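PDB 4QI8: lytic polysaccharide monooxygenase from Neurospora crassa, which probably cleaves cellulose chains oxidatively with a copper ion, inserting oxygen at the glycosidic bonds. Local coordinates for residues N34-C42 / F181-I192. Residues are numbered along the deposited sequence; the frame is centred on the assembly and turned at random.
Sequences NVNSQQIRC and FPGAYKASDPGI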
loop_
_atom_site.group_PDB
_atom_site.type_symbol
_atom_site.label_atom_id
_atom_site.label_comp_id
_atom_site.label_asym_id
_atom_site.label_seq_id
_atom_site.Cartn_x
_atom_site.Cartn_y
_atom_site.Cartn_z
ATOM N N ASN A 34 2.059 8.859 -11.859
ATOM C CA ASN A 34 3.079 9.850 -11.577
ATOM C C ASN A 34 3.715 9.549 -10.215
ATOM O O ASN A 34 3.146 9.892 -9.174
ATOM C CB ASN A 34 2.419 11.225 -11.538
ATOM C CG ASN A 34 3.420 12.344 -11.423
ATOM O OD1 ASN A 34 4.622 12.106 -11.243
ATOM N ND2 ASN A 34 2.941 13.573 -11.540
ATOM N N VAL A 35 4.895 8.936 -10.202
ATOM C CA VAL A 35 5.534 8.617 -8.931
ATOM C C VAL A 35 5.984 9.877 -8.172
ATOM O O VAL A 35 6.330 9.801 -6.994
ATOM C CB VAL A 35 6.731 7.670 -9.105
ATOM C CG1 VAL A 35 6.262 6.319 -9.630
ATOM C CG2 VAL A 35 7.802 8.292 -10.000
ATOM N N ASN A 36 5.953 11.038 -8.828
ATOM C CA ASN A 36 6.327 12.311 -8.203
ATOM C C ASN A 36 5.152 13.118 -7.665
ATOM O O ASN A 36 5.346 14.187 -7.104
ATOM C CB ASN A 36 7.106 13.153 -9.210
ATOM C CG ASN A 36 8.311 12.416 -9.746
ATOM O OD1 ASN A 36 8.443 12.193 -10.949
ATOM N ND2 ASN A 36 9.179 12.007 -8.857
ATOM N N SER A 37 3.942 12.611 -7.846
ATOM C CA SER A 37 2.748 13.280 -7.358
ATOM C C SER A 37 2.509 13.016 -5.878
ATOM O O SER A 37 2.811 11.934 -5.372
ATOM C CB SER A 37 1.543 12.750 -8.137
ATOM O OG SER A 37 0.329 13.251 -7.619
ATOM N N GLN A 38 1.909 13.983 -5.193
ATOM C CA GLN A 38 1.416 13.728 -3.845
ATOM C C GLN A 38 0.443 12.549 -3.820
ATOM O O GLN A 38 0.297 11.880 -2.799
ATOM C CB GLN A 38 0.738 14.972 -3.258
ATOM C CG GLN A 38 1.687 16.139 -3.073
ATOM C CD GLN A 38 2.753 15.823 -2.055
ATOM O OE1 GLN A 38 2.446 15.541 -0.895
ATOM N NE2 GLN A 38 4.011 15.845 -2.480
ATOM N N GLN A 39 -0.255 12.314 -4.928
ATOM C CA GLN A 39 -1.178 11.188 -4.997
ATOM C C GLN A 39 -0.512 9.818 -4.847
ATOM O O GLN A 39 -1.194 8.856 -4.520
ATOM C CB GLN A 39 -2.002 11.236 -6.289
ATOM C CG GLN A 39 -3.006 12.368 -6.327
ATOM C CD GLN A 39 -3.792 12.388 -7.623
ATOM O OE1 GLN A 39 -3.244 12.137 -8.697
ATOM N NE2 GLN A 39 -5.080 12.649 -7.526
ATOM N N ILE A 40 0.802 9.724 -5.038
ATOM C CA ILE A 40 1.480 8.427 -4.887
ATOM C C ILE A 40 1.430 7.965 -3.434
ATOM O O ILE A 40 1.633 6.789 -3.130
ATOM C CB ILE A 40 2.922 8.453 -5.455
ATOM C CG1 ILE A 40 3.430 7.049 -5.833
ATOM C CG2 ILE A 40 3.866 9.119 -4.470
ATOM C CD1 ILE A 40 2.710 6.437 -7.032
ATOM N N ARG A 41 1.198 8.907 -2.512
ATOM C CA ARG A 41 1.232 8.535 -1.104
ATOM C C ARG A 41 -0.081 7.865 -0.672
ATOM O O ARG A 41 -0.113 6.674 -0.425
ATOM C CB ARG A 41 1.569 9.778 -0.240
ATOM C CG ARG A 41 1.644 9.478 1.241
ATOM C CD ARG A 41 2.035 10.692 2.097
ATOM N NE ARG A 41 1.239 11.872 1.772
ATOM C CZ ARG A 41 1.619 12.950 1.075
ATOM N NH1 ARG A 41 2.852 13.117 0.570
ATOM N NH2 ARG A 41 0.731 13.932 0.892
ATOM N N CYS A 42 -1.161 8.638 -0.644
ATOM C CA CYS A 42 -2.484 8.156 -0.229
ATOM C C CYS A 42 -3.581 8.510 -1.245
ATOM O O CYS A 42 -4.761 8.494 -0.900
ATOM C CB CYS A 42 -2.872 8.662 1.180
ATOM S SG CYS A 42 -1.784 8.016 2.458
ATOM N N PHE A 181 6.886 9.153 0.467
ATOM C CA PHE A 181 6.039 9.170 -0.724
ATOM C C PHE A 181 5.504 10.579 -0.914
ATOM O O PHE A 181 4.844 11.090 -0.026
ATOM C CB PHE A 181 4.861 8.208 -0.590
ATOM C CG PHE A 181 5.255 6.768 -0.715
ATOM C CD1 PHE A 181 5.611 6.243 -1.941
ATOM C CD2 PHE A 181 5.316 5.951 0.391
ATOM C CE1 PHE A 181 6.013 4.920 -2.065
ATOM C CE2 PHE A 181 5.705 4.620 0.263
ATOM C CZ PHE A 181 6.056 4.113 -0.961
ATOM N N PRO A 182 5.796 11.226 -2.047
ATOM C CA PRO A 182 6.712 10.786 -3.103
ATOM C C PRO A 182 8.165 10.760 -2.611
ATOM O O PRO A 182 8.495 11.388 -1.603
ATOM C CB PRO A 182 6.500 11.823 -4.206
ATOM C CG PRO A 182 6.071 13.052 -3.479
ATOM C CD PRO A 182 5.268 12.583 -2.309
ATOM N N GLY A 183 9.006 10.019 -3.318
ATOM C CA GLY A 183 10.429 9.934 -3.039
ATOM C C GLY A 183 10.975 8.528 -3.196
ATOM O O GLY A 183 12.069 8.333 -3.715
ATOM N N ALA A 184 10.208 7.544 -2.749
ATOM C CA ALA A 184 10.686 6.166 -2.722
ATOM C C ALA A 184 10.870 5.595 -4.115
ATOM O O ALA A 184 11.740 4.747 -4.328
ATOM C CB ALA A 184 9.716 5.287 -1.944
ATOM N N TYR A 185 10.017 6.021 -5.041
ATOM C CA TYR A 185 9.971 5.443 -6.372
ATOM C C TYR A 185 10.449 6.428 -7.428
ATOM O O TYR A 185 10.222 7.644 -7.323
ATOM C CB TYR A 185 8.546 5.015 -6.730
ATOM C CG TYR A 185 7.907 3.973 -5.840
ATOM C CD1 TYR A 185 8.648 3.200 -4.962
ATOM C CD2 TYR A 185 6.538 3.750 -5.898
ATOM C CE1 TYR A 185 8.053 2.254 -4.169
ATOM C CE2 TYR A 185 5.932 2.793 -5.091
ATOM C CZ TYR A 185 6.702 2.040 -4.231
ATOM O OH TYR A 185 6.146 1.090 -3.408
ATOM N N LYS A 186 11.080 5.867 -8.451
ATOM C CA LYS A 186 11.449 6.591 -9.657
ATOM C C LYS A 186 10.848 5.865 -10.847
ATOM O O LYS A 186 10.689 4.645 -10.828
ATOM C CB LYS A 186 12.968 6.690 -9.804
ATOM C CG LYS A 186 13.617 7.578 -8.735
ATOM C CD LYS A 186 15.098 7.795 -8.961
ATOM C CE LYS A 186 15.920 6.604 -8.520
ATOM N NZ LYS A 186 15.919 6.458 -7.036
ATOM N N ALA A 187 10.530 6.609 -11.893
ATOM C CA ALA A 187 9.905 6.042 -13.081
ATOM C C ALA A 187 10.795 5.013 -13.774
ATOM O O ALA A 187 10.302 4.190 -14.530
ATOM C CB ALA A 187 9.525 7.154 -14.040
ATOM N N SER A 188 12.100 5.062 -13.517
ATOM C CA SER A 188 13.058 4.138 -14.111
ATOM C C SER A 188 13.321 2.899 -13.260
ATOM O O SER A 188 14.116 2.048 -13.643
ATOM C CB SER A 188 14.386 4.857 -14.337
ATOM O OG SER A 188 14.842 5.388 -13.106
ATOM N N ASP A 189 12.703 2.798 -12.091
ATOM C CA ASP A 189 12.983 1.655 -11.232
ATOM C C ASP A 189 12.639 0.356 -11.972
ATOM O O ASP A 189 11.666 0.293 -12.714
ATOM C CB ASP A 189 12.178 1.704 -9.933
ATOM C CG ASP A 189 12.654 2.776 -8.958
ATOM O OD1 ASP A 189 13.786 3.286 -9.098
ATOM O OD2 ASP A 189 11.879 3.097 -8.032
ATOM N N PRO A 190 13.440 -0.695 -11.775
ATOM C CA PRO A 190 13.308 -1.900 -12.603
ATOM C C PRO A 190 12.046 -2.719 -12.367
ATOM O O PRO A 190 11.751 -3.592 -13.181
ATOM C CB PRO A 190 14.566 -2.712 -12.248
ATOM C CG PRO A 190 14.969 -2.218 -10.927
ATOM C CD PRO A 190 14.651 -0.753 -10.938
ATOM N N GLY A 191 11.320 -2.459 -11.286
ATOM C CA GLY A 191 10.026 -3.077 -11.063
ATOM C C GLY A 191 8.848 -2.191 -11.444
ATOM O O GLY A 191 7.697 -2.575 -11.230
ATOM N N ILE A 192 9.144 -1.016 -12.004
ATOM C CA ILE A 192 8.142 -0.044 -12.454
ATOM C C ILE A 192 8.215 0.120 -13.981
ATOM O O ILE A 192 7.183 0.081 -14.659
ATOM C CB ILE A 192 8.320 1.300 -11.712
ATOM C CG1 ILE A 192 8.000 1.108 -10.232
ATOM C CG2 ILE A 192 7.433 2.382 -12.315
ATOM C CD1 ILE A 192 8.275 2.312 -9.357
HETATM O O HOH W 1 8.272 8.472 -5.568
HETATM O O HOH W 2 11.115 10.055 -8.618
#
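Arg41 runs alongside Phe181 in the opposite sense, and its long chain serves both apolar and polar needs. CB rests against Phe181 CB at 3.7 Å; CG lies anti to the backbone N (chi1 -179°) and CD continues the extended chain (chi2 178°), which takes both past Phe181 O. A bend at chi3 then returns NH1 to that oxygen, 2.9 Å from NH1 to Phe181 O, in the carbonyl plane and on a lone pair. NH1 and NH2 together grip Gln38 OE1 end-on, within the guanidinium plane. A leucine at this position would probably leave Phe181 O and Gln38 OE1 without the donors Arg41 supplies and let the Gln38 amide turn. That amide lies by Pro182, Gln38 NE2 being 3.5 Å from Pro182 CD. Pro182, after a cis peptide, offers its compact ring to Ile40 CG2, 3.8 Å from Pro182 CB. Branched Val35 fits beside Tyr185, CG1 to CB 3.9 Å, while one water accepts from Gly183 N and Tyr185 N and donates to Val35 O. Phe156 of strand 155-166 also touches Val35 and Ile40. Apolar contacts, one direct bond to a backbone carbonyl and water bridges thus join the loop and short helix of 34-42 to irregular 181-192 in the AA9 beta-sandwich, without strand pairing.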